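Local coordinates for protein possible adhesin (Caldicellulosiruptor kronotskyensis, PDB 4WA0) that probably mediates attachment of the bacterium to cellulose through its beta-helical C-terminal tapirin domain, which also binds a magnesium ion, at residues K22-E27 against A331-K336; Q107-G112 against N124-G129; F13-L18 against D226-L231; V154-N159 against S173-E178. All blocks are in the same frame, centred on the assembly; numbering follows the deposited sequence.

Contact 1 of 4, residues K22-E27 against A331-K336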
loop_
_atom_site.group_PDB
_atom_site.type_symbol
_atom_site.label_atom_id
_atom_site.label_comp_id
_atom_site.label_asym_id
_atom_site.label_seq_id
_atom_site.Cartn_x
_atom_site.Cartn_y
_atom_site.Cartn_z
ATOM N N LYS A 22 5.100 6.458 11.012
ATOM C CA LYS A 22 6.495 6.128 10.628
ATOM C C LYS A 22 6.977 4.780 11.131
ATOM O O LYS A 22 6.502 4.219 12.150
ATOM C CB LYS A 22 7.389 7.203 11.206
ATOM C CG LYS A 22 7.089 8.562 10.514
ATOM C CD LYS A 22 7.808 9.677 11.179
ATOM C CE LYS A 22 7.345 11.056 10.786
ATOM N NZ LYS A 22 7.664 11.496 9.432
ATOM N N ASN A 23 7.865 4.167 10.397
ATOM C CA ASN A 23 8.469 2.857 10.819
ATOM C C ASN A 23 7.405 1.765 10.996
ATOM O O ASN A 23 7.359 1.053 11.973
ATOM C CB ASN A 23 9.276 3.082 12.064
ATOM C CG ASN A 23 10.565 3.921 11.801
ATOM O OD1 ASN A 23 11.081 4.062 10.663
ATOM N ND2 ASN A 23 11.080 4.478 12.844
ATOM N N LEU A 24 6.494 1.706 10.054
ATOM C CA LEU A 24 5.455 0.698 10.017
ATOM C C LEU A 24 5.991 -0.491 9.255
ATOM O O LEU A 24 6.414 -0.330 8.090
ATOM C CB LEU A 24 4.201 1.262 9.314
ATOM C CG LEU A 24 3.054 0.265 9.011
ATOM C CD1 LEU A 24 2.470 -0.317 10.291
ATOM C CD2 LEU A 24 1.891 0.837 8.221
ATOM N N THR A 25 5.919 -1.696 9.865
ATOM C CA THR A 25 6.312 -2.933 9.234
ATOM C C THR A 25 5.080 -3.820 9.125
ATOM O O THR A 25 4.345 -4.012 10.132
ATOM C CB THR A 25 7.397 -3.686 10.027
ATOM O OG1 THR A 25 8.522 -2.857 10.281
ATOM C CG2 THR A 25 7.823 -4.956 9.313
ATOM N N VAL A 26 4.773 -4.267 7.920
ATOM C CA VAL A 26 3.559 -5.105 7.709
ATOM C C VAL A 26 3.979 -6.348 6.953
ATOM O O VAL A 26 4.584 -6.258 5.866
ATOM C CB VAL A 26 2.450 -4.419 6.916
ATOM C CG1 VAL A 26 1.222 -5.352 6.785
ATOM C CG2 VAL A 26 2.001 -3.111 7.526
ATOM N N GLU A 27 3.604 -7.506 7.520
ATOM C CA GLU A 27 3.903 -8.790 6.932
ATOM C C GLU A 27 2.637 -9.524 6.691
ATOM O O GLU A 27 1.907 -9.826 7.681
ATOM C CB GLU A 27 4.822 -9.575 7.908
ATOM C CG GLU A 27 5.065 -11.039 7.575
ATOM C CD GLU A 27 5.974 -11.292 6.406
ATOM O OE1 GLU A 27 6.589 -10.383 5.868
ATOM O OE2 GLU A 27 6.098 -12.458 6.012
ATOM N N ALA A 331 8.537 5.416 17.112
ATOM C CA ALA A 331 8.458 4.200 17.933
ATOM C C ALA A 331 8.306 2.935 17.047
ATOM O O ALA A 331 8.943 1.883 17.238
ATOM C CB ALA A 331 7.308 4.343 18.940
ATOM N N GLY A 332 7.421 3.070 16.062
ATOM C CA GLY A 332 7.167 1.999 15.098
ATOM C C GLY A 332 6.079 0.999 15.498
ATOM O O GLY A 332 5.708 0.907 16.683
ATOM N N LEU A 333 5.557 0.298 14.502
ATOM C CA LEU A 333 4.561 -0.730 14.693
ATOM C C LEU A 333 4.974 -1.842 13.754
ATOM O O LEU A 333 5.179 -1.573 12.553
ATOM C CB LEU A 333 3.155 -0.297 14.281
ATOM C CG LEU A 333 2.047 -1.406 14.322
ATOM C CD1 LEU A 333 1.811 -1.867 15.754
ATOM C CD2 LEU A 333 0.721 -0.875 13.757
ATOM N N THR A 334 5.014 -3.070 14.250
ATOM C CA THR A 334 5.139 -4.251 13.438
ATOM C C THR A 334 3.820 -4.979 13.506
ATOM O O THR A 334 3.327 -5.247 14.620
ATOM C CB THR A 334 6.256 -5.150 13.989
ATOM O OG1 THR A 334 7.513 -4.513 13.732
ATOM C CG2 THR A 334 6.255 -6.463 13.385
ATOM N N LEU A 335 3.238 -5.235 12.350
ATOM C CA LEU A 335 1.957 -5.921 12.196
ATOM C C LEU A 335 2.112 -7.156 11.300
ATOM O O LEU A 335 2.364 -7.046 10.087
ATOM C CB LEU A 335 0.882 -4.972 11.688
ATOM C CG LEU A 335 -0.497 -5.533 11.284
ATOM C CD1 LEU A 335 -1.163 -6.233 12.479
ATOM C CD2 LEU A 335 -1.371 -4.414 10.711
ATOM N N LYS A 336 1.950 -8.326 11.914
ATOM C CA LYS A 336 1.931 -9.563 11.172
ATOM C C LYS A 336 0.476 -9.925 11.012
ATOM O O LYS A 336 -0.222 -10.240 11.982
ATOM C CB LYS A 336 2.624 -10.683 11.920
ATOM C CG LYS A 336 2.539 -12.011 11.181
ATOM C CD LYS A 336 3.730 -12.268 10.314
ATOM C CE LYS A 336 4.335 -13.641 10.523
ATOM N NZ LYS A 336 3.510 -14.757 10.010
HETATM O O HOH W 1 5.869 5.107 14.553
HETATM O O HOH W 2 8.343 -1.671 12.665
#
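L24 lies beside L333, its CD1 resting on L333 CD2 at 3.9 Å, both leucines pointing the same way into the interior of the beta-helix. The parallel ladder joins a coil from the start of the chain to one from its end: strands 24-27 and 333-336 run 4.7 Å apart at closest approach and only 8° from parallel. V26 and L335 follow on the same inward face, which F45, I12 and M310 also line, while T25, T334, E27 and K336 are on the outer one. The backbone bonds alternate from strand to strand. T25 N donates to L333 O at 2.8 Å, L335 N to T25 O, and E27 N to L335 O; between them CA-H groups of L24, T334 and V26 also lean on carbonyl oxygens. At the start of the ladder the bond from L333 N to N23 O is longer, 3.2 Å, with the donor tilted out of the carbonyl plane. G332 CA comes to 3.3 Å from the same N23 O. A water links K22 O to G332 N. On the outer face T25 and T334 stand side by side, each with its OG1 beside the backbone N; T25 OG1 also bonds to R67. A second water bridges the pair, 2.7 Å from T25 OG1 and 3.1 Å from T334 OG1, and donates to N23 O.

Contact 2 of 4, residues Q107-G112 against N124-G129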
loop_
_atom_site.group_PDB
_atom_site.type_symbol
_atom_site.label_atom_id
_atom_site.label_comp_id
_atom_site.label_asym_id
_atom_site.label_seq_id
_atom_site.Cartn_x
_atom_site.Cartn_y
_atom_site.Cartn_z
ATOM N N GLN A 107 4.500 9.783 -10.372
ATOM C CA GLN A 107 5.618 10.725 -10.229
ATOM C C GLN A 107 6.641 10.170 -9.237
ATOM O O GLN A 107 6.311 10.042 -8.044
ATOM C CB GLN A 107 5.103 12.084 -9.782
ATOM C CG GLN A 107 4.494 12.884 -10.932
ATOM C CD GLN A 107 4.037 14.265 -10.506
ATOM O OE1 GLN A 107 4.587 14.849 -9.590
ATOM N NE2 GLN A 107 3.031 14.791 -11.181
ATOM N N LEU A 108 7.823 9.773 -9.702
ATOM C CA LEU A 108 8.811 9.123 -8.848
ATOM C C LEU A 108 9.990 10.071 -8.712
ATOM O O LEU A 108 10.795 10.195 -9.631
ATOM C CB LEU A 108 9.249 7.787 -9.375
ATOM C CG LEU A 108 8.145 6.759 -9.700
ATOM C CD1 LEU A 108 8.739 5.446 -10.177
ATOM C CD2 LEU A 108 7.217 6.533 -8.538
ATOM N N TYR A 109 10.090 10.725 -7.563
ATOM C CA TYR A 109 11.162 11.662 -7.254
ATOM C C TYR A 109 12.167 11.064 -6.279
ATOM O O TYR A 109 13.368 11.351 -6.359
ATOM C CB TYR A 109 10.561 12.939 -6.691
ATOM C CG TYR A 109 9.738 13.737 -7.711
ATOM C CD1 TYR A 109 9.857 13.520 -9.070
ATOM C CD2 TYR A 109 8.752 14.565 -7.308
ATOM C CE1 TYR A 109 9.025 14.171 -9.995
ATOM C CE2 TYR A 109 7.972 15.269 -8.242
ATOM C CZ TYR A 109 8.132 15.065 -9.569
ATOM O OH TYR A 109 7.321 15.748 -10.503
ATOM N N GLY A 110 11.695 10.254 -5.314
ATOM C CA GLY A 110 12.631 9.701 -4.367
ATOM C C GLY A 110 13.521 8.663 -4.992
ATOM O O GLY A 110 13.041 7.859 -5.764
ATOM N N ALA A 111 14.834 8.731 -4.756
ATOM C CA ALA A 111 15.731 7.666 -5.148
ATOM C C ALA A 111 15.234 6.306 -4.686
ATOM O O ALA A 111 14.608 6.227 -3.660
ATOM C CB ALA A 111 17.079 7.915 -4.555
ATOM N N GLY A 112 15.537 5.267 -5.438
ATOM C CA GLY A 112 15.106 3.957 -5.105
ATOM C C GLY A 112 15.047 3.064 -6.316
ATOM O O GLY A 112 15.198 3.520 -7.432
ATOM N N ASN A 124 0.727 9.983 -17.549
ATOM C CA ASN A 124 2.160 10.065 -17.641
ATOM C C ASN A 124 2.853 9.323 -16.500
ATOM O O ASN A 124 2.355 9.232 -15.353
ATOM C CB ASN A 124 2.567 11.512 -17.617
ATOM C CG ASN A 124 1.775 12.346 -18.610
ATOM O OD1 ASN A 124 1.713 12.037 -19.823
ATOM N ND2 ASN A 124 1.246 13.415 -18.137
ATOM N N VAL A 125 4.086 8.891 -16.807
ATOM C CA VAL A 125 4.995 8.308 -15.844
ATOM C C VAL A 125 6.272 9.156 -15.847
ATOM O O VAL A 125 6.919 9.213 -16.851
ATOM C CB VAL A 125 5.292 6.828 -16.077
ATOM C CG1 VAL A 125 6.298 6.275 -15.078
ATOM C CG2 VAL A 125 3.998 6.033 -16.049
ATOM N N LYS A 126 6.543 9.864 -14.760
ATOM C CA LYS A 126 7.653 10.827 -14.642
ATOM C C LYS A 126 8.624 10.356 -13.563
ATOM O O LYS A 126 8.190 10.133 -12.429
ATOM C CB LYS A 126 7.091 12.183 -14.332
ATOM C CG LYS A 126 8.210 13.175 -14.272
ATOM C CD LYS A 126 7.755 14.550 -13.926
ATOM C CE LYS A 126 9.024 15.387 -13.662
ATOM N NZ LYS A 126 8.637 16.815 -13.634
ATOM N N LEU A 127 9.844 10.061 -13.967
ATOM C CA LEU A 127 10.939 9.767 -13.018
ATOM C C LEU A 127 11.918 10.919 -13.070
ATOM O O LEU A 127 12.340 11.295 -14.144
ATOM C CB LEU A 127 11.683 8.530 -13.373
ATOM C CG LEU A 127 10.939 7.228 -13.147
ATOM C CD1 LEU A 127 10.007 7.033 -14.263
ATOM C CD2 LEU A 127 11.985 6.112 -13.286
ATOM N N ALA A 128 12.184 11.520 -11.901
ATOM C CA ALA A 128 13.064 12.737 -11.845
ATOM C C ALA A 128 13.986 12.676 -10.660
ATOM O O ALA A 128 13.534 12.712 -9.513
ATOM C CB ALA A 128 12.218 13.973 -11.809
ATOM N N GLY A 129 15.265 12.576 -10.946
ATOM C CA GLY A 129 16.289 12.742 -9.906
ATOM C C GLY A 129 17.333 11.644 -9.888
ATOM O O GLY A 129 17.101 10.519 -10.349
#
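Y109 lays its side chain across A128 and K126 of the next coil of the beta-helix. Its first torsion (chi1 -67°) sets CG beside the backbone N and anti to the carbonyl carbon. CB is 4.1 Å from A128 O. Next along the ring, CD1 touches A128 CB at 3.6 Å, and Y109 CE1 touches both A128 CB and K126 CE. At the tip, OH comes to 3.6 Å from both K126 CE and K126 NZ. K126 reaches that height because its chain is extended from CB to NZ, with CG anti to the backbone N (chi1 -178°); its CE meets the ring at the edge, near the ring plane. The two side chains cross obliquely, K126 CD and CE lying against Y109 CE1 and OH. Beneath them the backbones pair in parallel: L108 N donates to K126 O at 2.8 Å, and A128 N to L108 O at 3.0 Å. L108 and L127 point together to the inner side, where L108 CD1 meets L127 CG at 4.1 Å. The ladder ends after L108, as the chain turns away through G110. On the outer side Q107 gives its NE2 to E105. Strand 106-108 has strand 83-85 as its other neighbour, strand 125-128 has 145-149, and the two inward leucines pack on V132 of strand 132-136, which belongs to another face of the beta-helix.

Contact 3 of 4, residues F13-L18 against D226-L231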
loop_
_atom_site.group_PDB
_atom_site.type_symbol
_atom_site.label_atom_id
_atom_site.label_comp_id
_atom_site.label_asym_id
_atom_site.label_seq_id
_atom_site.Cartn_x
_atom_site.Cartn_y
_atom_site.Cartn_z
ATOM N N PHE A 13 -7.291 -2.172 6.821
ATOM C CA PHE A 13 -8.392 -1.754 5.960
ATOM C C PHE A 13 -8.888 -0.382 6.427
ATOM O O PHE A 13 -9.250 -0.203 7.593
ATOM C CB PHE A 13 -9.496 -2.787 5.989
ATOM C CG PHE A 13 -10.657 -2.420 5.126
ATOM C CD1 PHE A 13 -11.628 -1.503 5.582
ATOM C CD2 PHE A 13 -10.782 -2.990 3.866
ATOM C CE1 PHE A 13 -12.650 -1.145 4.713
ATOM C CE2 PHE A 13 -11.803 -2.628 3.019
ATOM C CZ PHE A 13 -12.736 -1.719 3.460
ATOM N N SER A 14 -8.924 0.607 5.557
ATOM C CA SER A 14 -9.449 1.914 5.894
ATOM C C SER A 14 -10.558 2.311 4.927
ATOM O O SER A 14 -10.330 2.462 3.708
ATOM C CB SER A 14 -8.313 2.928 5.815
ATOM O OG SER A 14 -8.713 4.249 6.203
ATOM N N LYS A 15 -11.740 2.559 5.470
ATOM C CA LYS A 15 -12.914 2.960 4.624
ATOM C C LYS A 15 -12.591 4.226 3.854
ATOM O O LYS A 15 -12.904 4.299 2.659
ATOM C CB LYS A 15 -14.212 3.069 5.401
ATOM C CG LYS A 15 -15.417 3.673 4.602
ATOM C CD LYS A 15 -16.653 3.746 5.526
ATOM C CE LYS A 15 -17.257 5.157 5.579
ATOM N NZ LYS A 15 -17.960 5.417 6.894
ATOM N N GLY A 16 -12.002 5.226 4.521
ATOM C CA GLY A 16 -11.687 6.508 3.988
ATOM C C GLY A 16 -10.160 6.660 3.900
ATOM O O GLY A 16 -9.419 5.663 3.928
ATOM N N ALA A 17 -9.699 7.891 3.826
ATOM C CA ALA A 17 -8.294 8.209 3.770
ATOM C C ALA A 17 -7.472 7.545 4.912
ATOM O O ALA A 17 -7.904 7.497 6.056
ATOM C CB ALA A 17 -8.058 9.714 3.737
ATOM N N LEU A 18 -6.275 7.092 4.561
ATOM C CA LEU A 18 -5.382 6.379 5.508
ATOM C C LEU A 18 -4.058 7.136 5.552
ATOM O O LEU A 18 -3.393 7.294 4.529
ATOM C CB LEU A 18 -5.191 4.927 5.075
ATOM C CG LEU A 18 -4.026 4.196 5.811
ATOM C CD1 LEU A 18 -4.239 4.026 7.317
ATOM C CD2 LEU A 18 -3.777 2.797 5.251
ATOM N N ASP A 226 -17.581 -2.041 -4.318
ATOM C CA ASP A 226 -17.800 -1.163 -3.180
ATOM C C ASP A 226 -17.340 -1.976 -1.963
ATOM O O ASP A 226 -18.036 -2.870 -1.531
ATOM C CB ASP A 226 -19.280 -0.793 -3.036
ATOM C CG ASP A 226 -19.560 -0.015 -1.769
ATOM O OD1 ASP A 226 -18.535 0.211 -1.033
ATOM O OD2 ASP A 226 -20.780 0.303 -1.487
ATOM N N TYR A 227 -16.158 -1.666 -1.416
ATOM C CA TYR A 227 -15.545 -2.580 -0.440
ATOM C C TYR A 227 -16.249 -2.566 0.897
ATOM O O TYR A 227 -15.908 -3.403 1.716
ATOM C CB TYR A 227 -14.007 -2.333 -0.256
ATOM C CG TYR A 227 -13.185 -3.012 -1.349
ATOM C CD1 TYR A 227 -13.060 -2.401 -2.635
ATOM C CD2 TYR A 227 -12.590 -4.274 -1.146
ATOM C CE1 TYR A 227 -12.342 -2.996 -3.658
ATOM C CE2 TYR A 227 -11.894 -4.893 -2.191
ATOM C CZ TYR A 227 -11.774 -4.245 -3.445
ATOM O OH TYR A 227 -11.087 -4.842 -4.487
ATOM N N THR A 228 -17.130 -1.577 1.144
ATOM C CA THR A 228 -17.945 -1.532 2.353
ATOM C C THR A 228 -19.468 -1.709 2.061
ATOM O O THR A 228 -20.291 -1.262 2.833
ATOM C CB THR A 228 -17.714 -0.206 3.174
ATOM O OG1 THR A 228 -17.949 0.957 2.378
ATOM C CG2 THR A 228 -16.226 -0.125 3.643
ATOM N N SER A 229 -19.816 -2.434 0.996
ATOM C CA SER A 229 -21.221 -2.811 0.760
ATOM C C SER A 229 -21.793 -3.381 2.023
ATOM O O SER A 229 -21.193 -4.299 2.590
ATOM C CB SER A 229 -21.343 -3.942 -0.285
ATOM O OG SER A 229 -20.840 -3.531 -1.534
ATOM N N GLY A 230 -22.949 -2.862 2.442
ATOM C CA GLY A 230 -23.677 -3.400 3.579
ATOM C C GLY A 230 -23.351 -2.795 4.927
ATOM O O GLY A 230 -24.058 -3.027 5.884
ATOM N N LEU A 231 -22.278 -2.008 5.007
ATOM C CA LEU A 231 -21.843 -1.438 6.248
ATOM C C LEU A 231 -22.951 -0.648 6.915
ATOM O O LEU A 231 -23.470 0.329 6.357
ATOM C CB LEU A 231 -20.653 -0.489 5.985
ATOM C CG LEU A 231 -20.092 0.221 7.223
ATOM C CD1 LEU A 231 -19.638 -0.737 8.311
ATOM C CD2 LEU A 231 -18.999 1.193 6.862
#
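F13 points its ring edge at Y227 and T228, the middle residues of the turn D226-S229. CG is anti to the backbone N (chi1 180°), and the ring beyond it reaches the loop between helix 217-224 and strand 247-251. CZ meets T228 CG2 at 3.8 Å, and CE2 lies 4.0 Å from Y227 CB, which is in the ring plane; the ring itself is stacked on Y32. T228 has OG1 in the crowded position between N and carbonyl carbon (chi1 56°), while CG2 is beside the N and faces F13. The same methyl lies 4.0 Å from CG of K15, whose side chain crosses that of T228 at about a right angle. Farther out, K15 CD touches L231 CD2 at 3.7 Å, and K15 NZ bonds to L317 O. Two turns shape the loop. D226 starts a type I turn, and T228 N donates to D226 OD1 in an Asx turn; D226 O also accepts both N and OG of S229. T228 starts a type II turn that ends at L231. No hydrogen bond links the loop to the beta-helix at this contact, so it is held by apolar packing.

Contact 4 of 4, residues V154-N159 against S173-E178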
loop_
_atom_site.group_PDB
_atom_site.type_symbol
_atom_site.label_atom_id
_atom_site.label_comp_id
_atom_site.label_asym_id
_atom_site.label_seq_id
_atom_site.Cartn_x
_atom_site.Cartn_y
_atom_site.Cartn_z
ATOM N N VAL A 154 15.525 4.080 -16.575
ATOM C CA VAL A 154 14.505 3.061 -16.809
ATOM C C VAL A 154 15.173 1.944 -17.606
ATOM O O VAL A 154 15.866 2.182 -18.619
ATOM C CB VAL A 154 13.251 3.591 -17.543
ATOM C CG1 VAL A 154 12.333 2.448 -17.860
ATOM C CG2 VAL A 154 12.496 4.640 -16.684
ATOM N N THR A 155 14.953 0.730 -17.138
ATOM C CA THR A 155 15.442 -0.499 -17.785
ATOM C C THR A 155 14.293 -1.342 -18.208
ATOM O O THR A 155 13.435 -1.682 -17.375
ATOM C CB THR A 155 16.379 -1.284 -16.874
ATOM O OG1 THR A 155 17.500 -0.469 -16.543
ATOM C CG2 THR A 155 16.922 -2.501 -17.564
ATOM N N LEU A 156 14.247 -1.683 -19.508
ATOM C CA LEU A 156 13.233 -2.599 -20.041
ATOM C C LEU A 156 13.919 -3.962 -20.113
ATOM O O LEU A 156 14.858 -4.163 -20.894
ATOM C CB LEU A 156 12.631 -2.101 -21.398
ATOM C CG LEU A 156 12.251 -0.568 -21.338
ATOM C CD1 LEU A 156 11.618 -0.175 -22.689
ATOM C CD2 LEU A 156 11.299 -0.292 -20.192
ATOM N N LYS A 157 13.497 -4.909 -19.278
ATOM C CA LYS A 157 14.249 -6.178 -19.173
ATOM C C LYS A 157 14.002 -7.056 -20.402
ATOM O O LYS A 157 13.144 -6.823 -21.241
ATOM C CB LYS A 157 13.922 -6.934 -17.878
ATOM C CG LYS A 157 14.108 -6.097 -16.606
ATOM C CD LYS A 157 15.543 -5.886 -16.255
ATOM C CE LYS A 157 16.147 -7.142 -15.649
ATOM N NZ LYS A 157 17.618 -6.929 -15.498
ATOM N N SER A 158 14.748 -8.145 -20.486
ATOM C CA SER A 158 14.709 -8.956 -21.705
ATOM C C SER A 158 13.328 -9.458 -22.090
ATOM O O SER A 158 12.546 -9.917 -21.227
ATOM C CB SER A 158 15.732 -10.090 -21.644
ATOM O OG SER A 158 15.450 -10.897 -20.551
ATOM N N ASN A 159 13.026 -9.315 -23.383
ATOM C CA ASN A 159 11.754 -9.710 -23.994
ATOM C C ASN A 159 10.514 -9.035 -23.482
ATOM O O ASN A 159 9.395 -9.458 -23.793
ATOM C CB ASN A 159 11.651 -11.224 -23.950
ATOM C CG ASN A 159 12.829 -11.845 -24.650
ATOM O OD1 ASN A 159 13.033 -11.561 -25.834
ATOM N ND2 ASN A 159 13.692 -12.555 -23.904
ATOM N N SER A 173 20.053 11.195 -17.919
ATOM C CA SER A 173 19.181 10.058 -17.734
ATOM C C SER A 173 19.366 9.105 -18.863
ATOM O O SER A 173 19.960 9.422 -19.897
ATOM C CB SER A 173 17.762 10.536 -17.628
ATOM O OG SER A 173 17.577 11.137 -16.363
ATOM N N ARG A 174 18.850 7.912 -18.663
ATOM C CA ARG A 174 19.028 6.821 -19.642
ATOM C C ARG A 174 17.796 5.962 -19.672
ATOM O O ARG A 174 17.104 5.832 -18.647
ATOM C CB ARG A 174 20.180 5.865 -19.280
ATOM C CG ARG A 174 21.575 6.413 -19.527
ATOM C CD ARG A 174 22.594 5.281 -19.291
ATOM N NE ARG A 174 22.566 4.796 -17.910
ATOM C CZ ARG A 174 23.154 3.687 -17.471
ATOM N NH1 ARG A 174 23.864 2.911 -18.307
ATOM N NH2 ARG A 174 23.035 3.360 -16.172
ATOM N N LEU A 175 17.539 5.431 -20.861
ATOM C CA LEU A 175 16.543 4.369 -21.032
ATOM C C LEU A 175 17.341 3.200 -21.620
ATOM O O LEU A 175 18.026 3.381 -22.667
ATOM C CB LEU A 175 15.350 4.752 -21.897
ATOM C CG LEU A 175 14.484 3.549 -22.354
ATOM C CD1 LEU A 175 13.674 3.108 -21.211
ATOM C CD2 LEU A 175 13.518 3.999 -23.439
ATOM N N ILE A 176 17.292 2.036 -20.938
ATOM C CA ILE A 176 18.064 0.866 -21.324
ATOM C C ILE A 176 17.154 -0.244 -21.794
ATOM O O ILE A 176 16.191 -0.604 -21.059
ATOM C CB ILE A 176 18.910 0.392 -20.142
ATOM C CG1 ILE A 176 19.806 1.536 -19.669
ATOM C CG2 ILE A 176 19.699 -0.871 -20.546
ATOM C CD1 ILE A 176 19.953 1.658 -18.168
ATOM N N LEU A 177 17.394 -0.767 -23.007
ATOM C CA LEU A 177 16.668 -1.953 -23.477
ATOM C C LEU A 177 17.587 -3.161 -23.410
ATOM O O LEU A 177 18.715 -3.115 -23.887
ATOM C CB LEU A 177 16.197 -1.848 -24.891
ATOM C CG LEU A 177 14.923 -1.097 -25.205
ATOM C CD1 LEU A 177 15.164 0.382 -25.041
ATOM C CD2 LEU A 177 14.360 -1.389 -26.586
ATOM N N GLU A 178 17.153 -4.212 -22.689
ATOM C CA GLU A 178 17.920 -5.463 -22.724
ATOM C C GLU A 178 17.510 -6.261 -23.945
ATOM O O GLU A 178 16.559 -5.934 -24.688
ATOM C CB GLU A 178 17.675 -6.294 -21.476
ATOM C CG GLU A 178 18.135 -5.608 -20.211
ATOM C CD GLU A 178 17.993 -6.524 -18.969
ATOM O OE1 GLU A 178 17.253 -7.583 -18.998
ATOM O OE2 GLU A 178 18.658 -6.132 -17.983
#
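In E178, chi2 (-175°) carries CD straight on from a CG set beside the backbone N, while bends at chi2 (-74°) and chi3 of K157 turn its CD and CE; the two side chains lie side by side, pointing the same way. Carboxylate and ammonium meet: K157 NZ approaches E178 OE2 at 2.8 Å from its syn side, somewhat out of the carboxylate plane. E178 OE1 takes the backbone N of S158 at 3.0 Å on its anti side, through a bent bond (131°). Below this salt bridge the strands 154-156 and 174-177 form a parallel pair of the beta-helix. V154 N donates to R174 O, I176 N to V154 O, L156 N to I176 O, and E178 N to L156 O, the last at 2.9 Å. On the inward face L175 CD1 packs on V154 CG1 (3.7 Å) and also on L156 CG, at 3.9 Å; L183 of strand 182-185 lies against both leucines. On the outward face I176 CD1 lies 3.6 Å from T155 OG1. Both oxygens of E178 thus have a donor where strand 154-156 gives way to its loop, and the lysine charge would be expected to favour the ionised carboxylate.

How the contacts relate
Contact 1 (22-27 with 331-336) closes the longest loop, joining the first and last parts of the chain inside the solenoid, and contacts 2 and 4 are nested in it, one after the other. Contacts 1 and 4 belong to the same parallel sheet, their centres about 34 Å apart. Contact 2 lies on the face that also holds strand 17-19, whereas contact 3 is made by F13 of strand 10-14, on the third face, and by K15 just after it. Contact 2 touches contact 4 through L127 CD2 and V154 CG2, 3.7 Å apart across the interior. Contact 3 alternates with contact 1 along the chain and ties a long loop to the outside, about 39 Å from contact 4 between centres. All lie away from the magnesium site.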